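Local coordinates for Er-derived vesicles protein ERV41 (Saccharomyces cerevisiae, PDB 3ZLC), which travels in COPII-coated vesicles leaving the endoplasmic reticulum and is required for efficient transport of a subset of secretory proteins to the Golgi, at residues 125-138 and 230-242. Residues are numbered along the deposited sequence; the frame is centred on the assembly and turned at random.
Sequences VNRVSGELQITAKS and KMPGIFFKYNFEP
G130 and Y238 form one end of an antiparallel beta ladder in which strand 130-136 pairs with strand 233-240 inside a mixed sheet of the lumenal domain; strands 35-41 and 188-200 continue it on either side. Three hydrogen-bonded pairs, G130-Y238, L132-F236 and I134-I234, carry six backbone bonds, the straightest from F236 N to L132 O (2.8 Å, 179°). The tight side holds these pairs' side chains: I134 and I234 meet CB to CB, L132, F236 and Y238 rest on M24, I26 and I22 of strand 19-28, and F236 also stacks on F161. Y238 has CG between its backbone N and carbonyl carbon (chi1 48°), which lays the ring back over G130, whose O sits 3.6 Å above the ring plane. V125 meets the phenol from the far end, and a water in the ring plane accepts from Y238 OH (3.0 Å) while donating to N126 O. With an alanine in place of Y238, the backbone of G130 is likely to lose its covering ring, and the water on N126 O its phenol partner. The other face is more polar. There E131 OE1 and K237 NZ form a long salt bridge (3.6 Å), while Q133, its amide nearly perpendicular to the F235 ring, gives NE2 to E131 OE2 from above the carboxylate plane. The loose side is the solvent-exposed end, where poorly ordered M231 and S138 touch and M231 SD lies 3.6 Å from T135 OG1. Past the ladder's other end, R127 bonds N210 and arches over F240, its CG 3.6 Å from the ring centroid.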
ATOM      1  N   VAL A 125       0.373  13.705   3.867  1.00 23.90           N
ATOM      2  CA  VAL A 125       1.762  13.916   3.480  1.00 20.03           C
ATOM      3  C   VAL A 125       1.852  15.168   2.615  1.00 25.21           C
ATOM      4  O   VAL A 125       0.846  15.623   2.048  1.00 20.66           O
ATOM      5  CB  VAL A 125       2.345  12.689   2.726  1.00 23.70           C
ATOM      6  CG1 VAL A 125       2.275  11.439   3.582  1.00 26.27           C
ATOM      7  CG2 VAL A 125       1.601  12.458   1.399  1.00 19.35           C
ATOM      8  N   ASN A 126       3.042  15.743   2.517  1.00 19.35           N
ATOM      9  CA  ASN A 126       3.221  16.851   1.590  1.00 20.53           C
ATOM     10  C   ASN A 126       2.995  16.298   0.199  1.00 22.08           C
ATOM     11  O   ASN A 126       3.399  15.161  -0.083  1.00 24.69           O
ATOM     12  CB  ASN A 126       4.628  17.442   1.710  1.00 26.82           C
ATOM     13  CG  ASN A 126       4.882  18.071   3.063  1.00 37.95           C
ATOM     14  OD1 ASN A 126       4.044  18.806   3.582  1.00 42.93           O
ATOM     15  ND2 ASN A 126       6.045  17.782   3.644  1.00 38.89           N
ATOM     16  N   ARG A 127       2.339  17.073  -0.664  1.00 24.47           N
ATOM     17  CA  ARG A 127       2.050  16.621  -2.026  1.00 24.19           C
ATOM     18  C   ARG A 127       3.279  16.878  -2.898  1.00 24.54           C
ATOM     19  O   ARG A 127       3.271  17.744  -3.791  1.00 24.26           O
ATOM     20  CB  ARG A 127       0.801  17.332  -2.582  1.00 27.01           C
ATOM     21  CG  ARG A 127       0.199  16.684  -3.842  1.00 20.83           C
ATOM     22  CD  ARG A 127      -1.011  17.467  -4.411  1.00 23.17           C
ATOM     23  NE  ARG A 127      -1.376  16.924  -5.724  1.00 23.40           N
ATOM     24  CZ  ARG A 127      -2.291  15.979  -5.924  1.00 23.22           C
ATOM     25  NH1 ARG A 127      -2.979  15.475  -4.894  1.00 17.61           N
ATOM     26  NH2 ARG A 127      -2.523  15.539  -7.155  1.00 18.70           N
ATOM     27  N   VAL A 128       4.351  16.145  -2.599  1.00 26.33           N
ATOM     28  CA  VAL A 128       5.597  16.207  -3.367  1.00 19.87           C
ATOM     29  C   VAL A 128       6.103  14.776  -3.533  1.00 20.71           C
ATOM     30  O   VAL A 128       5.576  13.854  -2.913  1.00 17.47           O
ATOM     31  CB  VAL A 128       6.691  17.059  -2.659  1.00 32.44           C
ATOM     32  CG1 VAL A 128       6.288  18.523  -2.583  1.00 38.76           C
ATOM     33  CG2 VAL A 128       6.984  16.509  -1.267  1.00 27.80           C
ATOM     34  N   SER A 129       7.116  14.581  -4.370  1.00 26.08           N
ATOM     35  CA  SER A 129       7.699  13.252  -4.532  1.00 23.86           C
ATOM     36  C   SER A 129       8.131  12.681  -3.168  1.00 18.12           C
ATOM     37  O   SER A 129       8.866  13.318  -2.421  1.00 19.30           O
ATOM     38  CB  SER A 129       8.896  13.308  -5.483  1.00 28.85           C
ATOM     39  OG  SER A 129       9.452  12.017  -5.640  1.00 31.47           O
ATOM     40  N   GLY A 130       7.654  11.491  -2.832  1.00 19.07           N
ATOM     41  CA  GLY A 130       8.014  10.906  -1.549  1.00 17.57           C
ATOM     42  C   GLY A 130       7.839   9.408  -1.561  1.00 23.43           C
ATOM     43  O   GLY A 130       7.623   8.809  -2.619  1.00 15.26           O
ATOM     44  N   GLU A 131       7.908   8.795  -0.383  1.00 18.33           N
ATOM     45  CA  GLU A 131       7.843   7.341  -0.313  1.00 20.25           C
ATOM     46  C   GLU A 131       7.302   6.898   1.052  1.00 19.15           C
ATOM     47  O   GLU A 131       7.666   7.462   2.081  1.00 22.08           O
ATOM     48  CB  GLU A 131       9.247   6.780  -0.603  1.00 26.45           C
ATOM     49  CG  GLU A 131       9.510   5.350  -0.183  1.00 42.64           C
ATOM     50  CD  GLU A 131      10.953   4.949  -0.451  1.00 48.55           C
ATOM     51  OE1 GLU A 131      11.726   5.789  -0.961  1.00 54.51           O
ATOM     52  OE2 GLU A 131      11.318   3.797  -0.159  1.00 46.76           O
ATOM     53  N   LEU A 132       6.396   5.921   1.040  1.00 14.89           N
ATOM     54  CA  LEU A 132       5.905   5.295   2.268  1.00 14.26           C
ATOM     55  C   LEU A 132       6.543   3.912   2.367  1.00 20.60           C
ATOM     56  O   LEU A 132       6.471   3.134   1.412  1.00 19.55           O
ATOM     57  CB  LEU A 132       4.393   5.135   2.180  1.00 14.87           C
ATOM     58  CG  LEU A 132       3.718   4.351   3.297  1.00 23.52           C
ATOM     59  CD1 LEU A 132       3.757   5.155   4.566  1.00 22.47           C
ATOM     60  CD2 LEU A 132       2.287   4.057   2.901  1.00 34.99           C
ATOM     61  N   GLN A 133       7.154   3.606   3.515  1.00 17.10           N
ATOM     62  CA  GLN A 133       7.945   2.387   3.689  1.00 22.95           C
ATOM     63  C   GLN A 133       7.410   1.530   4.837  1.00 24.28           C
ATOM     64  O   GLN A 133       7.251   2.014   5.966  1.00 21.88           O
ATOM     65  CB  GLN A 133       9.421   2.747   3.985  1.00 25.95           C
ATOM     66  CG  GLN A 133      10.054   3.742   2.994  1.00 31.69           C
ATOM     67  CD  GLN A 133      11.506   4.053   3.324  1.00 41.31           C
ATOM     68  OE1 GLN A 133      11.901   4.025   4.486  1.00 46.94           O
ATOM     69  NE2 GLN A 133      12.307   4.336   2.300  1.00 44.51           N
ATOM     70  N   ILE A 134       7.150   0.255   4.547  1.00 17.59           N
ATOM     71  CA  ILE A 134       6.847  -0.728   5.588  1.00 21.08           C
ATOM     72  C   ILE A 134       8.007  -1.736   5.674  1.00 20.67           C
ATOM     73  O   ILE A 134       8.188  -2.537   4.756  1.00 27.05           O
ATOM     74  CB  ILE A 134       5.566  -1.501   5.238  1.00 20.79           C
ATOM     75  CG1 ILE A 134       4.394  -0.531   5.022  1.00 19.92           C
ATOM     76  CG2 ILE A 134       5.238  -2.530   6.314  1.00 20.81           C
ATOM     77  CD1 ILE A 134       3.118  -1.219   4.546  1.00 29.92           C
ATOM     78  N   THR A 135       8.784  -1.690   6.756  1.00 18.31           N
ATOM     79  CA  THR A 135       9.937  -2.571   6.930  1.00 20.78           C
ATOM     80  C   THR A 135      10.003  -3.155   8.343  1.00 21.88           C
ATOM     81  O   THR A 135       9.139  -2.879   9.195  1.00 22.28           O
ATOM     82  CB  THR A 135      11.286  -1.845   6.646  1.00 22.16           C
ATOM     83  OG1 THR A 135      11.509  -0.849   7.649  1.00 26.30           O
ATOM     84  CG2 THR A 135      11.290  -1.187   5.279  1.00 24.70           C
ATOM     85  N   ALA A 136      11.025  -3.976   8.591  1.00 25.32           N
ATOM     86  CA  ALA A 136      11.241  -4.520   9.935  1.00 29.43           C
ATOM     87  C   ALA A 136      11.856  -3.452  10.829  1.00 31.59           C
ATOM     88  O   ALA A 136      12.616  -2.613  10.341  1.00 34.17           O
ATOM     89  CB  ALA A 136      12.143  -5.720   9.881  1.00 36.34           C
ATOM     90  N   LYS A 137      11.528  -3.469  12.124  1.00 31.01           N
ATOM     91  CA  LYS A 137      12.209  -2.599  13.084  1.00 41.31           C
ATOM     92  C   LYS A 137      13.664  -3.022  13.144  1.00 43.29           C
ATOM     93  O   LYS A 137      13.963  -4.219  13.167  1.00 38.72           O
ATOM     94  CB  LYS A 137      11.596  -2.719  14.482  1.00 41.97           C
ATOM     95  CG  LYS A 137      10.315  -1.929  14.690  1.00 40.56           C
ATOM     96  CD  LYS A 137       9.740  -2.242  16.064  1.00 44.47           C
ATOM     97  CE  LYS A 137       8.371  -1.605  16.253  1.00 38.53           C
ATOM     98  NZ  LYS A 137       7.793  -2.017  17.575  1.00 37.45           N
ATOM     99  N   SER A 138      14.564  -2.044  13.168  1.00 55.53           N
ATOM    100  CA  SER A 138      15.995  -2.310  13.053  1.00 67.19           C
ATOM    101  C   SER A 138      16.793  -1.231  13.764  1.00 71.39           C
ATOM    102  O   SER A 138      16.600  -0.043  13.508  1.00 72.41           O
ATOM    103  CB  SER A 138      16.402  -2.363  11.575  1.00 78.82           C
ATOM    104  OG  SER A 138      17.799  -2.156  11.412  1.00 82.36           O
ATOM    105  N   LYS A 230      19.025  -1.301   2.078  1.00 94.40           N
ATOM    106  CA  LYS A 230      19.661  -2.350   2.873  1.00 88.45           C
ATOM    107  C   LYS A 230      18.694  -3.208   3.696  1.00 79.42           C
ATOM    108  O   LYS A 230      19.002  -4.362   4.008  1.00 78.92           O
ATOM    109  CB  LYS A 230      20.745  -1.748   3.767  1.00 91.93           C
ATOM    110  CG  LYS A 230      21.807  -0.963   3.002  1.00 96.08           C
ATOM    111  CD  LYS A 230      22.795  -1.882   2.287  1.00 95.85           C
ATOM    112  CE  LYS A 230      23.613  -2.691   3.281  1.00 94.77           C
ATOM    113  NZ  LYS A 230      24.194  -1.807   4.324  1.00 95.32           N
ATOM    114  N   MET A 231      17.537  -2.652   4.051  1.00 67.75           N
ATOM    115  CA  MET A 231      16.491  -3.431   4.719  1.00 63.98           C
ATOM    116  C   MET A 231      15.293  -3.685   3.790  1.00 51.45           C
ATOM    117  O   MET A 231      14.854  -2.778   3.077  1.00 46.66           O
ATOM    118  CB  MET A 231      16.062  -2.781   6.047  1.00 70.47           C
ATOM    119  CG  MET A 231      15.874  -1.264   6.011  1.00 73.55           C
ATOM    120  SD  MET A 231      15.096  -0.609   7.515  1.00115.88           S
ATOM    121  CE  MET A 231      16.517  -0.153   8.513  1.00 56.13           C
ATOM    122  N   PRO A 232      14.778  -4.931   3.780  1.00 45.25           N
ATOM    123  CA  PRO A 232      13.706  -5.328   2.859  1.00 35.40           C
ATOM    124  C   PRO A 232      12.329  -4.863   3.324  1.00 23.03           C
ATOM    125  O   PRO A 232      12.192  -4.393   4.455  1.00 27.91           O
ATOM    126  CB  PRO A 232      13.772  -6.860   2.892  1.00 32.64           C
ATOM    127  CG  PRO A 232      14.272  -7.182   4.258  1.00 39.13           C
ATOM    128  CD  PRO A 232      15.242  -6.067   4.603  1.00 41.87           C
ATOM    129  N   GLY A 233      11.318  -4.990   2.469  1.00 19.51           N
ATOM    130  CA  GLY A 233       9.983  -4.594   2.873  1.00 16.80           C
ATOM    131  C   GLY A 233       9.071  -4.257   1.721  1.00 17.36           C
ATOM    132  O   GLY A 233       9.211  -4.768   0.607  1.00 16.46           O
ATOM    133  N   ILE A 234       8.109  -3.394   2.003  1.00 15.20           N
ATOM    134  CA  ILE A 234       7.103  -3.044   1.019  1.00 13.63           C
ATOM    135  C   ILE A 234       7.155  -1.527   0.897  1.00 18.27           C
ATOM    136  O   ILE A 234       6.976  -0.813   1.890  1.00 20.47           O
ATOM    137  CB  ILE A 234       5.698  -3.488   1.476  1.00 16.32           C
ATOM    138  CG1 ILE A 234       5.642  -5.012   1.662  1.00 19.57           C
ATOM    139  CG2 ILE A 234       4.643  -3.060   0.445  1.00 14.66           C
ATOM    140  CD1 ILE A 234       4.469  -5.493   2.540  1.00 19.36           C
ATOM    141  N   PHE A 235       7.412  -1.035  -0.313  1.00 14.88           N
ATOM    142  CA  PHE A 235       7.639   0.399  -0.519  1.00 20.59           C
ATOM    143  C   PHE A 235       6.693   0.996  -1.555  1.00 19.67           C
ATOM    144  O   PHE A 235       6.544   0.465  -2.662  1.00 18.63           O
ATOM    145  CB  PHE A 235       9.083   0.636  -0.971  1.00 17.11           C
ATOM    146  CG  PHE A 235      10.132   0.134   0.014  1.00 23.17           C
ATOM    147  CD1 PHE A 235      10.520  -1.206   0.023  1.00 21.19           C
ATOM    148  CD2 PHE A 235      10.746   1.007   0.903  1.00 27.72           C
ATOM    149  CE1 PHE A 235      11.492  -1.669   0.923  1.00 17.74           C
ATOM    150  CE2 PHE A 235      11.727   0.554   1.806  1.00 29.24           C
ATOM    151  CZ  PHE A 235      12.097  -0.781   1.811  1.00 25.78           C
ATOM    152  N   PHE A 236       6.070   2.112  -1.201  1.00 14.20           N
ATOM    153  CA  PHE A 236       5.199   2.817  -2.139  1.00 17.14           C
ATOM    154  C   PHE A 236       5.850   4.145  -2.484  1.00 19.58           C
ATOM    155  O   PHE A 236       5.891   5.049  -1.648  1.00 18.86           O
ATOM    156  CB  PHE A 236       3.851   3.091  -1.487  1.00 11.32           C
ATOM    157  CG  PHE A 236       3.089   1.839  -1.106  1.00 13.86           C
ATOM    158  CD1 PHE A 236       3.259   1.257   0.143  1.00 17.37           C
ATOM    159  CD2 PHE A 236       2.182   1.257  -1.995  1.00 13.89           C
ATOM    160  CE1 PHE A 236       2.539   0.103   0.512  1.00 23.10           C
ATOM    161  CE2 PHE A 236       1.461   0.106  -1.637  1.00 10.99           C
ATOM    162  CZ  PHE A 236       1.641  -0.471  -0.383  1.00 17.55           C
ATOM    163  N   LYS A 237       6.397   4.256  -3.687  1.00 14.62           N
ATOM    164  CA  LYS A 237       6.956   5.529  -4.125  1.00 18.03           C
ATOM    165  C   LYS A 237       5.856   6.297  -4.824  1.00 20.96           C
ATOM    166  O   LYS A 237       5.039   5.716  -5.560  1.00 25.86           O
ATOM    167  CB  LYS A 237       8.138   5.317  -5.071  1.00 20.69           C
ATOM    168  CG  LYS A 237       9.279   4.532  -4.444  1.00 31.05           C
ATOM    169  CD  LYS A 237      10.608   5.251  -4.620  1.00 44.95           C
ATOM    170  CE  LYS A 237      11.760   4.419  -4.063  1.00 50.07           C
ATOM    171  NZ  LYS A 237      13.079   5.111  -4.186  1.00 54.62           N
ATOM    172  N   TYR A 238       5.788   7.598  -4.570  1.00 17.49           N
ATOM    173  CA  TYR A 238       4.740   8.380  -5.220  1.00 15.92           C
ATOM    174  C   TYR A 238       5.257   9.706  -5.741  1.00 21.37           C
ATOM    175  O   TYR A 238       6.145  10.325  -5.153  1.00 15.52           O
ATOM    176  CB  TYR A 238       3.534   8.582  -4.281  1.00 16.04           C
ATOM    177  CG  TYR A 238       3.914   9.040  -2.886  1.00 19.02           C
ATOM    178  CD1 TYR A 238       4.126  10.387  -2.622  1.00 16.90           C
ATOM    179  CD2 TYR A 238       4.052   8.133  -1.836  1.00 15.80           C
ATOM    180  CE1 TYR A 238       4.458  10.828  -1.362  1.00 21.19           C
ATOM    181  CE2 TYR A 238       4.398   8.575  -0.548  1.00 17.76           C
ATOM    182  CZ  TYR A 238       4.597   9.924  -0.326  1.00 24.10           C
ATOM    183  OH  TYR A 238       4.948  10.410   0.925  1.00 32.40           O
ATOM    184  N   ASN A 239       4.719  10.119  -6.880  1.00 18.13           N
ATOM    185  CA  ASN A 239       4.964  11.461  -7.378  1.00 19.27           C
ATOM    186  C   ASN A 239       3.665  11.998  -7.958  1.00 17.72           C
ATOM    187  O   ASN A 239       2.756  11.224  -8.292  1.00 15.15           O
ATOM    188  CB  ASN A 239       6.062  11.476  -8.434  1.00 16.85           C
ATOM    189  CG  ASN A 239       6.765  12.808  -8.496  1.00 29.42           C
ATOM    190  OD1 ASN A 239       6.215  13.831  -8.049  1.00 26.45           O
ATOM    191  ND2 ASN A 239       7.985  12.816  -9.031  1.00 28.02           N
ATOM    192  N   PHE A 240       3.580  13.314  -8.089  1.00 15.93           N
ATOM    193  CA  PHE A 240       2.328  13.952  -8.486  1.00 15.64           C
ATOM    194  C   PHE A 240       2.519  14.688  -9.794  1.00 18.62           C
ATOM    195  O   PHE A 240       3.401  15.538  -9.921  1.00 17.78           O
ATOM    196  CB  PHE A 240       1.849  14.887  -7.363  1.00 23.29           C
ATOM    197  CG  PHE A 240       1.667  14.165  -6.044  1.00 18.01           C
ATOM    198  CD1 PHE A 240       0.468  13.541  -5.745  1.00 16.58           C
ATOM    199  CD2 PHE A 240       2.724  14.072  -5.131  1.00 18.50           C
ATOM    200  CE1 PHE A 240       0.302  12.848  -4.538  1.00 23.41           C
ATOM    201  CE2 PHE A 240       2.568  13.372  -3.925  1.00 20.22           C
ATOM    202  CZ  PHE A 240       1.355  12.766  -3.631  1.00 21.03           C
ATOM    203  N   GLU A 241       1.701  14.337 -10.780  1.00 19.94           N
ATOM    204  CA  GLU A 241       1.841  14.910 -12.112  1.00 20.42           C
ATOM    205  C   GLU A 241       1.409  16.365 -12.122  1.00 19.29           C
ATOM    206  O   GLU A 241       0.453  16.730 -11.422  1.00 18.81           O
ATOM    207  CB  GLU A 241       1.004  14.101 -13.105  1.00 19.56           C
ATOM    208  CG  GLU A 241       1.390  12.620 -13.111  1.00 19.00           C
ATOM    209  CD  GLU A 241       0.783  11.870 -14.271  1.00 19.57           C
ATOM    210  OE1 GLU A 241       0.122  12.536 -15.094  1.00 18.76           O
ATOM    211  OE2 GLU A 241       0.972  10.628 -14.371  1.00 18.05           O
ATOM    212  N   PRO A 242       2.102  17.197 -12.926  1.00 24.32           N
ATOM    213  CA  PRO A 242       1.831  18.632 -13.030  1.00 26.44           C
ATOM    214  C   PRO A 242       0.657  18.956 -13.947  1.00 38.40           C
ATOM    215  O   PRO A 242       0.573  20.081 -14.446  1.00 51.32           O
ATOM    216  CB  PRO A 242       3.120  19.181 -13.655  1.00 22.89           C
ATOM    217  CG  PRO A 242       3.625  18.060 -14.513  1.00 27.15           C
ATOM    218  CD  PRO A 242       3.315  16.812 -13.676  1.00 27.33           C
TER
HETATM  219  O   HOH W   1       5.328  13.381   0.608  1.00 30.74           O
HETATM  220  O   HOH W   2      -0.420  16.896  -8.790  1.00 33.47           O
HETATM  221  O   HOH W   3      13.060  -4.868   6.821  1.00 32.88           O